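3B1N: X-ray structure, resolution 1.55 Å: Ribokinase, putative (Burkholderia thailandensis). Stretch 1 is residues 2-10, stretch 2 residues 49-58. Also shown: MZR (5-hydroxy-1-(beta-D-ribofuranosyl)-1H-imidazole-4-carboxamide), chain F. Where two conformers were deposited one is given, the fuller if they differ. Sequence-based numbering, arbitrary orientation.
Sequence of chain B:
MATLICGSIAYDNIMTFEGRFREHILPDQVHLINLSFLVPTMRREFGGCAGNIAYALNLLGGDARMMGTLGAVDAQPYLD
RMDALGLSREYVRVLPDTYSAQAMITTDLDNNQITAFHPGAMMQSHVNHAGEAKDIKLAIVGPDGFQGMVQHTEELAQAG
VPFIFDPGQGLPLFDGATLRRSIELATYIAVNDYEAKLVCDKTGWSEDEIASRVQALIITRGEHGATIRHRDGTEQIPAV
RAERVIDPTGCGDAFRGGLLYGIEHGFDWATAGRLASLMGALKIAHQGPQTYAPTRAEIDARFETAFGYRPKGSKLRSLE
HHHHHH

Stretch 1, residues 2-10: ATLICGSIA
Stretch 2 (49-58) CAGNIAYALN

Stretch 1 runs as a strand from Thr3 to Cys6; the assigned strand ends there, and the loop residue Gly7 remains nearly fully extended (phi/psi 172/-177). Stretch 2 is helical from Cys49 to Asn58, with phi near -65° and psi near -42° throughout and i to i+4 bonds such as Ile53 N to Cys49 O at 2.9 Å. The two axes approach to 7.6 Å with N-to-C directions 152° apart, so the segments run roughly antiparallel. Accordingly, Thr3 meets Leu57 near the end of stretch 2, in a helix that continues beyond it, whereas Gly7 and Ser8 meet its first residues: the CA atoms of Gly7 and Ala50 are 4.4 Å apart, those of Ser8 and Cys49 5.2 Å.

Strand alternation sets which side chains take part. The CA-to-CB bonds of Thr3 and Ile5 point toward the helix; those of Leu4 (chi1 t, chi2 p) and Cys6 (chi1 m) point away. Ile5 buries the largest area of any residue here. With chi1 at -47° and chi2 at -60° (m, m), it places CG2 4.0 Å from Ala50 CB and 3.8 Å from Ile53 CB, CG1 4.2 Å from Ala54 CB, and CD1 4.3 Å from Leu57 CD2. One branched side chain thus touches residues on successive helical turns, largely through apolar contacts, with Ile5 CG2 also 4.1 Å from Ala54 N. The CA-to-CB bonds of Ile53 (m, t) and Leu57 (t, p) point toward the strand; Leu57 CD2 also lies 3.7 Å from Thr3 CB, Thr3 being in the m rotamer.

Near the start of the helix the packing is tighter. Ala50 CB sits 3.5 Å from Ile5 O, 3.4 Å from Gly7 O and 4.3 Å from Ile9 CG1, Ile9 being m, t. Gly7 fits this close approach: an ideal CB there would point toward the helix and stand 3.2 Å from Ala50 N, a tight distance.

Ser8 (phi/psi -64/151) supplies both hydrogen bonds between the stretches. Ser8 O accepts from Ala50 N at 2.9 Å (N-H...O 139°), and Ser8 OG, with chi1 at 59° (p), accepts from Cys49 N at 2.9 Å (159°). These amides lie in the first turn, where no carbonyl within the stretch serves them.

Ser8 OG is also 2.6 Å from O3 of the bound MZR, a hydrogen bond in which either atom could be the donor, so the p rotamer serves helix and ligand together. Asn52 (chi1 -62°, chi2 -18°) makes no contact with stretch 1, but its ND2 donates to MZR O3' at 3.0 Å (148°). Cys49, in the m rotamer, brings SG within 3.4 Å of MZR O4'.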

# COMPACT_ATOMS: atom_id res chain seq x y z
N ALA B 2 35.57 -0.77 -9.86
CA ALA B 2 34.16 -0.37 -10.14
C ALA B 2 33.25 -1.54 -9.83
O ALA B 2 33.53 -2.71 -10.18
CB ALA B 2 34.01 0.03 -11.59
N THR B 3 32.10 -1.24 -9.20
CA THR B 3 31.14 -2.28 -8.84
C THR B 3 29.83 -2.01 -9.58
O THR B 3 29.36 -0.87 -9.56
CB THR B 3 30.88 -2.24 -7.30
OG1 THR B 3 32.15 -2.50 -6.66
CG2 THR B 3 29.88 -3.31 -6.88
N LEU B 4 29.38 -3.01 -10.34
CA LEU B 4 28.20 -2.82 -11.21
C LEU B 4 26.96 -3.11 -10.40
O LEU B 4 26.84 -4.18 -9.77
CB LEU B 4 28.23 -3.80 -12.40
CG LEU B 4 27.22 -3.57 -13.53
CD1 LEU B 4 27.58 -2.28 -14.30
CD2 LEU B 4 27.18 -4.78 -14.48
N ILE B 5 26.04 -2.13 -10.40
CA ILE B 5 24.83 -2.28 -9.57
C ILE B 5 23.62 -2.40 -10.49
O ILE B 5 23.13 -1.38 -10.96
CB ILE B 5 24.66 -1.05 -8.63
CG1 ILE B 5 25.97 -0.66 -7.91
CG2 ILE B 5 23.48 -1.32 -7.65
CD1 ILE B 5 26.51 -1.75 -7.04
N CYS B 6 23.15 -3.63 -10.69
CA CYS B 6 22.04 -3.86 -11.63
C CYS B 6 20.74 -3.93 -10.86
O CYS B 6 20.60 -4.69 -9.90
CB CYS B 6 22.22 -5.18 -12.32
SG CYS B 6 23.74 -5.33 -13.27
N GLY B 7 19.79 -3.09 -11.21
CA GLY B 7 18.51 -3.16 -10.50
C GLY B 7 17.65 -2.00 -10.92
O GLY B 7 18.00 -1.20 -11.78
N SER B 8 16.48 -1.91 -10.30
CA SER B 8 15.54 -0.84 -10.63
C SER B 8 16.07 0.55 -10.29
O SER B 8 16.83 0.73 -9.32
CB SER B 8 14.22 -1.06 -9.92
OG SER B 8 14.41 -1.09 -8.51
N ILE B 9 15.62 1.55 -11.05
CA ILE B 9 15.88 2.95 -10.74
C ILE B 9 14.50 3.60 -10.78
O ILE B 9 13.83 3.50 -11.82
CB ILE B 9 16.81 3.63 -11.78
CG1 ILE B 9 18.12 2.83 -11.92
CG2 ILE B 9 17.13 5.04 -11.26
CD1 ILE B 9 19.02 3.34 -13.07
N ALA B 10 14.04 4.13 -9.65
CA ALA B 10 12.59 4.45 -9.52
C ALA B 10 12.37 5.63 -8.65
O ALA B 10 13.23 6.02 -7.85
CB ALA B 10 11.85 3.19 -8.94
N CYS B 49 16.13 -0.14 -6.40
CA CYS B 49 17.18 -0.90 -5.72
C CYS B 49 18.58 -0.53 -6.18
O CYS B 49 19.49 -0.40 -5.36
CB CYS B 49 16.90 -2.39 -5.92
SG CYS B 49 15.29 -2.86 -5.08
N ALA B 50 18.76 -0.32 -7.49
CA ALA B 50 20.10 0.07 -7.95
C ALA B 50 20.45 1.45 -7.48
O ALA B 50 21.62 1.69 -7.13
CB ALA B 50 20.23 -0.01 -9.48
N GLY B 51 19.51 2.37 -7.47
CA GLY B 51 19.81 3.73 -7.01
C GLY B 51 20.20 3.65 -5.53
O GLY B 51 21.18 4.30 -5.10
N ASN B 52 19.42 2.91 -4.75
CA ASN B 52 19.67 2.85 -3.30
C ASN B 52 21.00 2.21 -2.96
O ASN B 52 21.75 2.71 -2.12
CB ASN B 52 18.55 2.04 -2.64
CG ASN B 52 17.16 2.68 -2.81
OD1 ASN B 52 17.00 3.86 -3.11
ND2 ASN B 52 16.14 1.86 -2.53
N ILE B 53 21.30 1.10 -3.62
CA ILE B 53 22.52 0.37 -3.30
C ILE B 53 23.71 1.19 -3.74
O ILE B 53 24.69 1.27 -3.00
CB ILE B 53 22.51 -1.04 -3.97
CG1 ILE B 53 21.44 -1.93 -3.33
CG2 ILE B 53 23.94 -1.69 -3.87
CD1 ILE B 53 21.12 -3.15 -4.19
N ALA B 54 23.62 1.78 -4.94
CA ALA B 54 24.73 2.64 -5.39
C ALA B 54 24.91 3.83 -4.48
O ALA B 54 26.04 4.26 -4.25
CB ALA B 54 24.51 3.10 -6.82
N TYR B 55 23.81 4.41 -3.97
CA TYR B 55 23.93 5.59 -3.09
C TYR B 55 24.75 5.20 -1.84
O TYR B 55 25.63 5.97 -1.42
CB TYR B 55 22.52 6.09 -2.72
CG TYR B 55 22.54 7.27 -1.79
CD1 TYR B 55 22.79 8.55 -2.27
CD2 TYR B 55 22.32 7.09 -0.44
CE1 TYR B 55 22.86 9.65 -1.40
CE2 TYR B 55 22.35 8.19 0.44
CZ TYR B 55 22.63 9.43 -0.05
OH TYR B 55 22.69 10.55 0.77
N ALA B 56 24.45 4.04 -1.26
CA ALA B 56 25.18 3.55 -0.09
C ALA B 56 26.65 3.31 -0.40
O ALA B 56 27.52 3.76 0.36
CB ALA B 56 24.53 2.30 0.47
N LEU B 57 26.92 2.69 -1.54
CA LEU B 57 28.32 2.39 -1.90
C LEU B 57 29.05 3.72 -2.11
O LEU B 57 30.22 3.86 -1.67
CB LEU B 57 28.35 1.45 -3.09
CG LEU B 57 29.76 1.05 -3.51
CD1 LEU B 57 30.45 0.38 -2.30
CD2 LEU B 57 29.58 0.03 -4.63
N ASN B 58 28.39 4.71 -2.71
CA ASN B 58 28.96 6.04 -2.96
C ASN B 58 29.24 6.79 -1.67
O ASN B 58 30.30 7.49 -1.53
CB ASN B 58 28.02 6.82 -3.90
CG ASN B 58 28.66 8.06 -4.45
OD1 ASN B 58 29.70 7.97 -5.13
ND2 ASN B 58 28.08 9.21 -4.16
N1 MZR F . 11.02 -4.48 -8.75
O3 MZR F . 12.48 -2.47 -7.47
C4 MZR F . 11.34 -2.52 -6.63
C5 MZR F . 10.21 -3.41 -6.80
C6 MZR F . 10.03 -4.38 -7.87
O6 MZR F . 8.96 -5.02 -7.86
N7 MZR F . 9.40 -3.08 -5.75
C8 MZR F . 10.00 -2.10 -5.03
N9 MZR F . 11.21 -1.74 -5.57
C1' MZR F . 12.16 -0.75 -5.03
C2' MZR F . 11.60 0.60 -4.62
O2' MZR F . 11.75 1.46 -5.75
C3' MZR F . 12.46 0.95 -3.38
O3' MZR F . 13.27 2.12 -3.47
C4' MZR F . 13.31 -0.27 -3.15
O4' MZR F . 12.60 -1.31 -3.80
C5' MZR F . 13.47 -0.58 -1.68
O5' MZR F . 14.33 -1.74 -1.59